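Long-range contacts in glycoside Hydrolase (Bacteroides uniformis, PDB 5T99), which probably hydrolyses terminal beta-galactosidic linkages of agarose-derived sugars as a family 2 glycoside hydrolase and binds the galactose-like inhibitor D-galacto-isofagomine: residues I552-G560 and R583-G594; A110-N119 and E146-R156. All blocks are in the same frame, centred on the assembly; numbering follows the deposited sequence.

Contact 1: residues I552-G560 and R583-G594. With GIF (D-galacto-isofagomine), chain C.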
loop_
_atom_site.group_PDB
_atom_site.type_symbol
_atom_site.label_atom_id
_atom_site.label_comp_id
_atom_site.label_asym_id
_atom_site.label_seq_id
_atom_site.Cartn_x
_atom_site.Cartn_y
_atom_site.Cartn_z
ATOM N N ILE A 552 -12.352 1.886 3.633
ATOM C CA ILE A 552 -12.958 0.587 3.943
ATOM C C ILE A 552 -11.917 -0.338 4.512
ATOM O O ILE A 552 -10.752 -0.187 4.198
ATOM C CB ILE A 552 -13.655 -0.062 2.719
ATOM C CG1 ILE A 552 -12.634 -0.714 1.766
ATOM C CG2 ILE A 552 -14.574 0.952 2.034
ATOM C CD1 ILE A 552 -13.235 -1.295 0.512
ATOM N N TRP A 553 -12.348 -1.277 5.356
ATOM C CA TRP A 553 -11.480 -2.344 5.866
ATOM C C TRP A 553 -11.816 -3.680 5.161
ATOM O O TRP A 553 -12.731 -4.365 5.601
ATOM C CB TRP A 553 -11.644 -2.499 7.394
ATOM C CG TRP A 553 -10.557 -3.363 7.924
ATOM C CD1 TRP A 553 -10.597 -4.709 8.152
ATOM C CD2 TRP A 553 -9.216 -2.949 8.176
ATOM N NE1 TRP A 553 -9.357 -5.156 8.557
ATOM C CE2 TRP A 553 -8.491 -4.092 8.574
ATOM C CE3 TRP A 553 -8.554 -1.715 8.099
ATOM C CZ2 TRP A 553 -7.133 -4.032 8.907
ATOM C CZ3 TRP A 553 -7.226 -1.653 8.426
ATOM C CH2 TRP A 553 -6.519 -2.801 8.831
ATOM N N THR A 554 -11.145 -4.095 4.084
ATOM C CA THR A 554 -9.999 -3.478 3.434
ATOM C C THR A 554 -10.173 -3.582 1.926
ATOM O O THR A 554 -11.058 -4.293 1.443
ATOM C CB THR A 554 -8.708 -4.240 3.777
ATOM O OG1 THR A 554 -8.866 -5.629 3.461
ATOM C CG2 THR A 554 -8.400 -4.121 5.240
ATOM N N GLY A 555 -9.305 -2.904 1.182
ATOM C CA GLY A 555 -9.310 -2.966 -0.279
ATOM C C GLY A 555 -8.857 -4.307 -0.828
ATOM O O GLY A 555 -9.482 -4.857 -1.730
ATOM N N PHE A 556 -7.758 -4.812 -0.274
ATOM C CA PHE A 556 -7.199 -6.135 -0.592
ATOM C C PHE A 556 -7.214 -6.939 0.694
ATOM O O PHE A 556 -7.048 -6.370 1.788
ATOM C CB PHE A 556 -5.730 -6.029 -1.059
ATOM C CG PHE A 556 -5.536 -6.079 -2.558
ATOM C CD1 PHE A 556 -4.656 -7.007 -3.129
ATOM C CD2 PHE A 556 -6.195 -5.188 -3.403
ATOM C CE1 PHE A 556 -4.442 -7.041 -4.506
ATOM C CE2 PHE A 556 -5.987 -5.227 -4.787
ATOM C CZ PHE A 556 -5.111 -6.153 -5.334
ATOM N N ASP A 557 -7.368 -8.259 0.579
ATOM C CA ASP A 557 -7.072 -9.123 1.719
ATOM C C ASP A 557 -5.584 -9.014 2.036
ATOM O O ASP A 557 -4.761 -8.638 1.181
ATOM C CB ASP A 557 -7.453 -10.598 1.471
ATOM C CG ASP A 557 -8.928 -10.869 1.674
ATOM O OD1 ASP A 557 -9.518 -10.323 2.632
ATOM O OD2 ASP A 557 -9.500 -11.656 0.882
ATOM N N TYR A 558 -5.261 -9.357 3.275
ATOM C CA TYR A 558 -3.895 -9.281 3.804
ATOM C C TYR A 558 -3.628 -10.493 4.689
ATOM O O TYR A 558 -4.550 -11.144 5.149
ATOM C CB TYR A 558 -3.720 -7.988 4.617
ATOM C CG TYR A 558 -4.730 -7.839 5.732
ATOM C CD1 TYR A 558 -4.467 -8.327 7.013
ATOM C CD2 TYR A 558 -5.955 -7.230 5.509
ATOM C CE1 TYR A 558 -5.390 -8.192 8.040
ATOM C CE2 TYR A 558 -6.886 -7.101 6.530
ATOM C CZ TYR A 558 -6.597 -7.576 7.792
ATOM O OH TYR A 558 -7.526 -7.448 8.798
ATOM N N LEU A 559 -2.355 -10.756 4.933
ATOM C CA LEU A 559 -1.916 -11.869 5.762
ATOM C C LEU A 559 -2.071 -11.528 7.238
ATOM O O LEU A 559 -1.831 -10.393 7.635
ATOM C CB LEU A 559 -0.458 -12.202 5.440
ATOM C CG LEU A 559 -0.204 -12.817 4.056
ATOM C CD1 LEU A 559 1.247 -12.645 3.643
ATOM C CD2 LEU A 559 -0.575 -14.294 4.035
ATOM N N GLY A 560 -2.467 -12.522 8.039
ATOM C CA GLY A 560 -2.793 -12.341 9.470
ATOM C C GLY A 560 -1.693 -12.799 10.423
ATOM O O GLY A 560 -0.831 -13.612 10.045
ATOM N N ARG A 583 -5.115 -18.394 8.059
ATOM C CA ARG A 583 -3.887 -17.583 8.127
ATOM C C ARG A 583 -3.989 -16.169 7.514
ATOM O O ARG A 583 -3.023 -15.406 7.608
ATOM C CB ARG A 583 -2.727 -18.316 7.426
ATOM C CG ARG A 583 -2.824 -18.336 5.901
ATOM C CD ARG A 583 -1.596 -18.922 5.232
ATOM N NE ARG A 583 -1.861 -19.199 3.812
ATOM C CZ ARG A 583 -1.049 -19.876 2.995
ATOM N NH1 ARG A 583 -1.411 -20.070 1.721
ATOM N NH2 ARG A 583 0.121 -20.363 3.433
ATOM N N SER A 584 -5.102 -15.845 6.844
ATOM C CA SER A 584 -5.256 -14.538 6.179
ATOM C C SER A 584 -6.707 -14.041 6.224
ATOM O O SER A 584 -7.586 -14.708 6.774
ATOM C CB SER A 584 -4.659 -14.566 4.746
ATOM O OG SER A 584 -5.406 -15.341 3.823
ATOM N N SER A 585 -6.947 -12.857 5.668
ATOM C CA SER A 585 -8.202 -12.144 5.897
ATOM C C SER A 585 -9.300 -12.487 4.909
ATOM O O SER A 585 -9.059 -13.113 3.860
ATOM C CB SER A 585 -7.954 -10.632 5.885
ATOM O OG SER A 585 -7.706 -10.159 4.577
ATOM N N TYR A 586 -10.509 -12.065 5.286
ATOM C CA TYR A 586 -11.684 -12.080 4.431
ATOM C C TYR A 586 -12.278 -10.671 4.205
ATOM O O TYR A 586 -13.268 -10.512 3.469
ATOM C CB TYR A 586 -12.764 -12.956 5.078
ATOM C CG TYR A 586 -12.361 -14.390 5.361
ATOM C CD1 TYR A 586 -12.757 -15.430 4.516
ATOM C CD2 TYR A 586 -11.612 -14.711 6.495
ATOM C CE1 TYR A 586 -12.408 -16.746 4.782
ATOM C CE2 TYR A 586 -11.253 -16.022 6.764
ATOM C CZ TYR A 586 -11.663 -17.033 5.906
ATOM O OH TYR A 586 -11.299 -18.322 6.175
ATOM N N PHE A 587 -11.675 -9.654 4.820
ATOM C CA PHE A 587 -12.192 -8.275 4.783
ATOM C C PHE A 587 -12.043 -7.603 3.410
ATOM O O PHE A 587 -12.751 -6.650 3.100
ATOM C CB PHE A 587 -11.457 -7.406 5.818
ATOM C CG PHE A 587 -11.711 -7.791 7.251
ATOM C CD1 PHE A 587 -12.976 -7.678 7.801
ATOM C CD2 PHE A 587 -10.664 -8.215 8.066
ATOM C CE1 PHE A 587 -13.207 -8.011 9.128
ATOM C CE2 PHE A 587 -10.886 -8.549 9.397
ATOM C CZ PHE A 587 -12.165 -8.453 9.927
ATOM N N GLY A 588 -11.097 -8.083 2.615
ATOM C CA GLY A 588 -10.779 -7.486 1.326
ATOM C C GLY A 588 -11.934 -7.506 0.346
ATOM O O GLY A 588 -12.657 -8.498 0.255
ATOM N N ALA A 589 -12.120 -6.397 -0.366
ATOM C CA ALA A 589 -13.000 -6.370 -1.534
ATOM C C ALA A 589 -12.392 -7.178 -2.693
ATOM O O ALA A 589 -13.117 -7.714 -3.538
ATOM C CB ALA A 589 -13.250 -4.937 -1.962
ATOM N N VAL A 590 -11.064 -7.236 -2.720
ATOM C CA VAL A 590 -10.300 -8.014 -3.682
ATOM C C VAL A 590 -9.521 -9.025 -2.854
ATOM O O VAL A 590 -9.059 -8.693 -1.760
ATOM C CB VAL A 590 -9.356 -7.091 -4.494
ATOM C CG1 VAL A 590 -8.471 -7.871 -5.453
ATOM C CG2 VAL A 590 -10.170 -6.057 -5.277
ATOM N N ASP A 591 -9.386 -10.255 -3.357
ATOM C CA ASP A 591 -8.712 -11.329 -2.604
ATOM C C ASP A 591 -7.196 -11.146 -2.587
ATOM O O ASP A 591 -6.654 -10.273 -3.274
ATOM C CB ASP A 591 -9.147 -12.735 -3.101
ATOM C CG ASP A 591 -8.376 -13.233 -4.346
ATOM O OD1 ASP A 591 -7.372 -12.631 -4.795
ATOM O OD2 ASP A 591 -8.785 -14.278 -4.876
ATOM N N LEU A 592 -6.518 -11.989 -1.819
ATOM C CA LEU A 592 -5.075 -11.852 -1.568
ATOM C C LEU A 592 -4.172 -11.952 -2.807
ATOM O O LEU A 592 -3.043 -11.443 -2.791
ATOM C CB LEU A 592 -4.653 -12.909 -0.553
ATOM C CG LEU A 592 -3.297 -12.838 0.137
ATOM C CD1 LEU A 592 -3.235 -11.617 1.044
ATOM C CD2 LEU A 592 -3.074 -14.123 0.927
ATOM N N CYS A 593 -4.639 -12.613 -3.869
ATOM C CA CYS A 593 -3.853 -12.719 -5.114
ATOM C C CYS A 593 -4.323 -11.719 -6.197
ATOM O O CYS A 593 -3.862 -11.765 -7.337
ATOM C CB CYS A 593 -3.834 -14.174 -5.631
ATOM S SG CYS A 593 -5.394 -14.779 -6.319
ATOM N N GLY A 594 -5.215 -10.806 -5.824
ATOM C CA GLY A 594 -5.654 -9.734 -6.701
ATOM C C GLY A 594 -6.864 -10.045 -7.562
ATOM O O GLY A 594 -7.081 -9.360 -8.563
HETATM C C GIF C . -8.400 -2.178 13.162
HETATM N N GIF C . -9.854 -2.146 13.224
HETATM O O GIF C . -12.226 -5.566 11.790
HETATM C C1 GIF C . -7.947 -3.087 12.036
HETATM O O1 GIF C . -8.239 -5.127 13.271
HETATM C C2 GIF C . -8.649 -4.441 12.090
HETATM O O2 GIF C . -6.537 -3.279 12.128
HETATM C C3 GIF C . -10.167 -4.290 12.084
HETATM C C4 GIF C . -10.618 -3.381 13.223
HETATM C C5 GIF C . -10.852 -5.653 12.191
HETATM O O HOH W 1 -8.080 -13.776 0.012
#
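A cis peptide bond joins Trp553 to Thr554, and the Trp553 indole meets the face of Phe587 edge-on, ring planes 68° apart. The pair lies in the long loop after strand 549-552 of the TIM barrel, at the galacto-isofagomine pocket of this family 2 hydrolase. CD1 of Trp553 approaches CG of Phe587 to 3.4 Å. One indole face has CG2 of Thr554 over its centre; against the other lies the ligand, whose C1 is 3.4 Å from Trp553 CZ2. Tyr558 OH accepts from Trp553 NE1 at 2.9 Å, only 12° out of the indole plane, which should fix the ring's rotation. A leucine at Trp553 would probably leave the sugar face without its aromatic platform and Tyr558 OH without its donor. Phe587 CZ comes 3.4 Å from the ligand atom O.

Behind the rings, buried Asp557 ties the two segments together. Its OD1 is gripped from opposite faces of the carboxylate by Gly588 N (2.7 Å) and Ser585 OG, while OD2 forms a salt bridge with Lys597. With chi1 at 73°, between its backbone N and carbonyl carbon, the Ser585 hydroxyl both donates to Asp557 and accepts from Tyr558 N at 2.9 Å. Ser585 CB lies over the centre of the Tyr558 ring, 3.8 Å from its centroid.

Contact 2: residues A110-N119 and E146-R156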
loop_
_atom_site.group_PDB
_atom_site.type_symbol
_atom_site.label_atom_id
_atom_site.label_comp_id
_atom_site.label_asym_id
_atom_site.label_seq_id
_atom_site.Cartn_x
_atom_site.Cartn_y
_atom_site.Cartn_z
ATOM N N ALA A 110 13.644 -2.487 8.244
ATOM C CA ALA A 110 14.126 -3.769 8.700
ATOM C C ALA A 110 13.237 -4.231 9.855
ATOM O O ALA A 110 13.170 -3.581 10.894
ATOM C CB ALA A 110 15.572 -3.650 9.130
ATOM N N MET A 111 12.567 -5.365 9.651
ATOM C CA MET A 111 11.501 -5.849 10.521
ATOM C C MET A 111 11.973 -7.053 11.340
ATOM O O MET A 111 12.266 -8.102 10.757
ATOM C CB MET A 111 10.310 -6.252 9.646
ATOM C CG MET A 111 9.030 -6.558 10.402
ATOM S SD MET A 111 8.280 -5.105 11.166
ATOM C CE MET A 111 7.653 -4.257 9.704
ATOM N N SER A 112 12.101 -6.949 12.661
ATOM C CA SER A 112 12.125 -5.714 13.448
ATOM C C SER A 112 13.226 -5.912 14.486
ATOM O O SER A 112 13.921 -6.933 14.437
ATOM C CB SER A 112 10.760 -5.437 14.102
ATOM O OG SER A 112 10.218 -6.584 14.723
ATOM N N GLU A 113 13.420 -4.941 15.385
ATOM C CA GLU A 113 14.452 -5.012 16.425
ATOM C C GLU A 113 15.820 -5.207 15.813
ATOM O O GLU A 113 16.444 -6.265 15.958
ATOM C CB GLU A 113 14.144 -6.135 17.404
ATOM C CG GLU A 113 12.856 -5.931 18.168
ATOM C CD GLU A 113 13.083 -5.495 19.599
ATOM O OE1 GLU A 113 12.312 -5.975 20.455
ATOM O OE2 GLU A 113 14.004 -4.690 19.877
ATOM N N ALA A 114 16.261 -4.187 15.088
ATOM C CA ALA A 114 17.529 -4.249 14.384
ATOM C C ALA A 114 18.691 -3.821 15.275
ATOM O O ALA A 114 18.578 -2.866 16.053
ATOM C CB ALA A 114 17.489 -3.393 13.127
ATOM N N LYS A 115 19.793 -4.558 15.161
ATOM C CA LYS A 115 21.110 -4.093 15.579
ATOM C C LYS A 115 22.026 -4.142 14.348
ATOM O O LYS A 115 21.904 -5.061 13.533
ATOM C CB LYS A 115 21.663 -4.982 16.685
ATOM C CG LYS A 115 20.917 -4.888 18.008
ATOM C CD LYS A 115 21.731 -5.538 19.119
ATOM C CE LYS A 115 21.054 -5.443 20.474
ATOM N NZ LYS A 115 19.937 -6.416 20.579
ATOM N N VAL A 116 22.918 -3.157 14.209
ATOM C CA VAL A 116 23.822 -3.087 13.052
ATOM C C VAL A 116 25.267 -2.853 13.485
ATOM O O VAL A 116 25.533 -2.021 14.358
ATOM C CB VAL A 116 23.395 -1.996 12.034
ATOM C CG1 VAL A 116 24.302 -2.007 10.805
ATOM C CG2 VAL A 116 21.938 -2.193 11.619
ATOM N N TRP A 117 26.180 -3.599 12.857
ATOM C CA TRP A 117 27.625 -3.508 13.108
ATOM C C TRP A 117 28.384 -3.268 11.803
ATOM O O TRP A 117 28.012 -3.805 10.765
ATOM C CB TRP A 117 28.163 -4.808 13.726
ATOM C CG TRP A 117 27.632 -5.153 15.089
ATOM C CD1 TRP A 117 28.208 -4.860 16.296
ATOM C CD2 TRP A 117 26.436 -5.879 15.383
ATOM N NE1 TRP A 117 27.438 -5.352 17.322
ATOM C CE2 TRP A 117 26.348 -5.991 16.788
ATOM C CE3 TRP A 117 25.429 -6.451 14.595
ATOM C CZ2 TRP A 117 25.282 -6.650 17.423
ATOM C CZ3 TRP A 117 24.376 -7.114 15.225
ATOM C CH2 TRP A 117 24.309 -7.204 16.623
ATOM N N ILE A 118 29.455 -2.483 11.874
ATOM C CA ILE A 118 30.416 -2.351 10.763
ATOM C C ILE A 118 31.813 -2.727 11.293
ATOM O O ILE A 118 32.315 -2.130 12.260
ATOM C CB ILE A 118 30.382 -0.949 10.075
ATOM C CG1 ILE A 118 31.348 -0.881 8.880
ATOM C CG2 ILE A 118 30.715 0.173 11.039
ATOM C CD1 ILE A 118 30.936 -1.722 7.697
ATOM N N ASN A 119 32.413 -3.743 10.673
ATOM C CA ASN A 119 33.709 -4.280 11.106
ATOM C C ASN A 119 33.769 -4.576 12.620
ATOM O O ASN A 119 34.762 -4.262 13.292
ATOM C CB ASN A 119 34.830 -3.335 10.663
ATOM C CG ASN A 119 34.894 -3.190 9.157
ATOM O OD1 ASN A 119 34.626 -4.144 8.430
ATOM N ND2 ASN A 119 35.250 -1.995 8.677
ATOM N N GLU A 146 38.903 -5.504 3.091
ATOM C CA GLU A 146 37.548 -6.022 3.242
ATOM C C GLU A 146 36.825 -5.356 4.411
ATOM O O GLU A 146 37.446 -4.992 5.408
ATOM C CB GLU A 146 37.566 -7.545 3.399
ATOM C CG GLU A 146 37.897 -8.283 2.103
ATOM C CD GLU A 146 36.807 -8.176 1.040
ATOM O OE1 GLU A 146 35.699 -7.681 1.334
ATOM O OE2 GLU A 146 37.053 -8.593 -0.108
ATOM N N ASN A 147 35.513 -5.178 4.247
ATOM C CA ASN A 147 34.625 -4.623 5.270
ATOM C C ASN A 147 33.434 -5.547 5.425
ATOM O O ASN A 147 33.044 -6.206 4.474
ATOM C CB ASN A 147 34.110 -3.233 4.880
ATOM C CG ASN A 147 35.213 -2.212 4.748
ATOM O OD1 ASN A 147 35.445 -1.410 5.656
ATOM N ND2 ASN A 147 35.902 -2.228 3.618
ATOM N N VAL A 148 32.845 -5.568 6.617
ATOM C CA VAL A 148 31.726 -6.453 6.928
ATOM C C VAL A 148 30.619 -5.670 7.637
ATOM O O VAL A 148 30.761 -5.256 8.799
ATOM C CB VAL A 148 32.190 -7.650 7.801
ATOM C CG1 VAL A 148 31.016 -8.520 8.232
ATOM C CG2 VAL A 148 33.217 -8.502 7.049
ATOM N N LEU A 149 29.516 -5.492 6.923
ATOM C CA LEU A 149 28.305 -4.940 7.486
ATOM C C LEU A 149 27.421 -6.099 7.940
ATOM O O LEU A 149 27.072 -6.966 7.125
ATOM C CB LEU A 149 27.573 -4.088 6.438
ATOM C CG LEU A 149 26.305 -3.357 6.879
ATOM C CD1 LEU A 149 26.590 -2.459 8.069
ATOM C CD2 LEU A 149 25.732 -2.572 5.706
ATOM N N ALA A 150 27.069 -6.100 9.233
ATOM C CA ALA A 150 26.252 -7.150 9.846
ATOM C C ALA A 150 24.991 -6.553 10.445
ATOM O O ALA A 150 25.064 -5.560 11.152
ATOM C CB ALA A 150 27.037 -7.866 10.934
ATOM N N VAL A 151 23.853 -7.181 10.173
ATOM C CA VAL A 151 22.566 -6.761 10.712
ATOM C C VAL A 151 21.956 -7.959 11.413
ATOM O O VAL A 151 21.863 -9.042 10.825
ATOM C CB VAL A 151 21.603 -6.257 9.607
ATOM C CG1 VAL A 151 20.241 -5.899 10.184
ATOM C CG2 VAL A 151 22.196 -5.049 8.890
ATOM N N GLN A 152 21.565 -7.768 12.671
ATOM C CA GLN A 152 20.779 -8.759 13.406
ATOM C C GLN A 152 19.383 -8.200 13.667
ATOM O O GLN A 152 19.234 -7.097 14.214
ATOM C CB GLN A 152 21.441 -9.120 14.741
ATOM C CG GLN A 152 20.724 -10.219 15.525
ATOM C CD GLN A 152 20.962 -10.160 17.037
ATOM O OE1 GLN A 152 21.031 -9.088 17.640
ATOM N NE2 GLN A 152 21.054 -11.325 17.655
ATOM N N LEU A 153 18.376 -8.976 13.281
ATOM C CA LEU A 153 16.994 -8.672 13.572
ATOM C C LEU A 153 16.478 -9.661 14.616
ATOM O O LEU A 153 16.660 -10.866 14.457
ATOM C CB LEU A 153 16.176 -8.780 12.285
ATOM C CG LEU A 153 16.642 -7.866 11.147
ATOM C CD1 LEU A 153 15.860 -8.173 9.882
ATOM C CD2 LEU A 153 16.497 -6.401 11.513
ATOM N N THR A 154 15.837 -9.166 15.674
ATOM C CA THR A 154 15.252 -10.044 16.696
ATOM C C THR A 154 13.762 -9.770 16.869
ATOM O O THR A 154 13.328 -9.361 17.952
ATOM C CB THR A 154 16.008 -9.966 18.053
ATOM O OG1 THR A 154 16.120 -8.608 18.490
ATOM C CG2 THR A 154 17.408 -10.558 17.923
ATOM N N PRO A 155 12.964 -10.001 15.803
ATOM C CA PRO A 155 11.523 -9.796 15.935
ATOM C C PRO A 155 10.913 -10.718 16.989
ATOM O O PRO A 155 11.259 -11.904 17.046
ATOM C CB PRO A 155 10.978 -10.137 14.542
ATOM C CG PRO A 155 12.020 -11.013 13.932
ATOM C CD PRO A 155 13.313 -10.469 14.451
ATOM N N ARG A 156 10.021 -10.160 17.803
ATOM C CA ARG A 156 9.404 -10.869 18.917
ATOM C C ARG A 156 8.023 -11.366 18.548
ATOM O O ARG A 156 7.353 -10.787 17.694
ATOM C CB ARG A 156 9.279 -9.939 20.118
ATOM C CG ARG A 156 10.599 -9.381 20.614
ATOM C CD ARG A 156 10.389 -8.613 21.905
ATOM N NE ARG A 156 11.576 -7.861 22.311
ATOM C CZ ARG A 156 11.648 -7.079 23.389
ATOM N NH1 ARG A 156 10.595 -6.940 24.196
ATOM N NH2 ARG A 156 12.784 -6.434 23.666
HETATM O O HOH W 2 9.478 -7.231 17.590
HETATM O O HOH W 3 17.629 -6.003 18.801
#
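Val116 and Leu149 mesh on the buried side of this strand pair, Val116 CG1 meeting Leu149 CD1 at 3.6 Å. Val116 CG2 lies alongside Val151 CG2, pointing the same way, and Leu153 CD2 packs against Ala114 CB at 3.6 Å. Ile135 of strand 133-136 covers both Val116 and Leu149, showing that this face is turned to the neighbouring sheet.

The backbones follow antiparallel geometry, with strand axes 4.7 Å apart and N-to-C directions at 165°. Reciprocal N-H to O bonds close the Lys115-Gln152 and Trp117-Ala150 pairs. Strands 114-118 and 146-153 are thus neighbours in the six-stranded antiparallel sheet of the sugar binding domain, a jelly-roll-like beta-sandwich in family 2 enzymes.

The face carrying Lys115, Trp117 and Gln152 is less enclosed, and two of these three are partly exposed. The edge of the Trp117 indole meets Gln152 CB, 3.6 Å from CZ3, while the Trp87 ring meets the indole. A water accepts from Lys115 NZ and also contacts Thr154 OG1. At the loop end, Glu113 bends at chi2, bringing OE1 over a face of the Arg156 guanidinium, where it forms a salt bridge to NE at 2.7 Å; the carboxylate and guanidinium planes are 30° apart.

At the other end, the Asn119 side chain continues the ladder where the strand ends: OD1 takes the place of a backbone carbonyl and accepts from Val148 N at 2.9 Å, while Asn119 N donates to Val148 O. ND2 donates almost straight to Asn147 OD1, at 3.1 Å and 176°, and that oxygen also accepts from Lys142 N.

The segments of contact 2 both precede those of contact 1 in the chain; the centres are about 32 Å apart and the nearest atoms about 11 Å, so the two are not in direct contact. Contact 1 belongs to the catalytic barrel region and supplies Trp553 and Phe587 to the ligand pocket; contact 2 lies in the sugar binding domain. A short chain connection nevertheless leads from 146-156 toward the pocket: Arg161, five residues beyond Arg156, hydrogen-bonds the same galacto-isofagomine that lies against Trp553. Tyr163 also forms a backbone hydrogen bond with Leu559 of contact 1, so the loop leaving strand 146-153 bridges both regions.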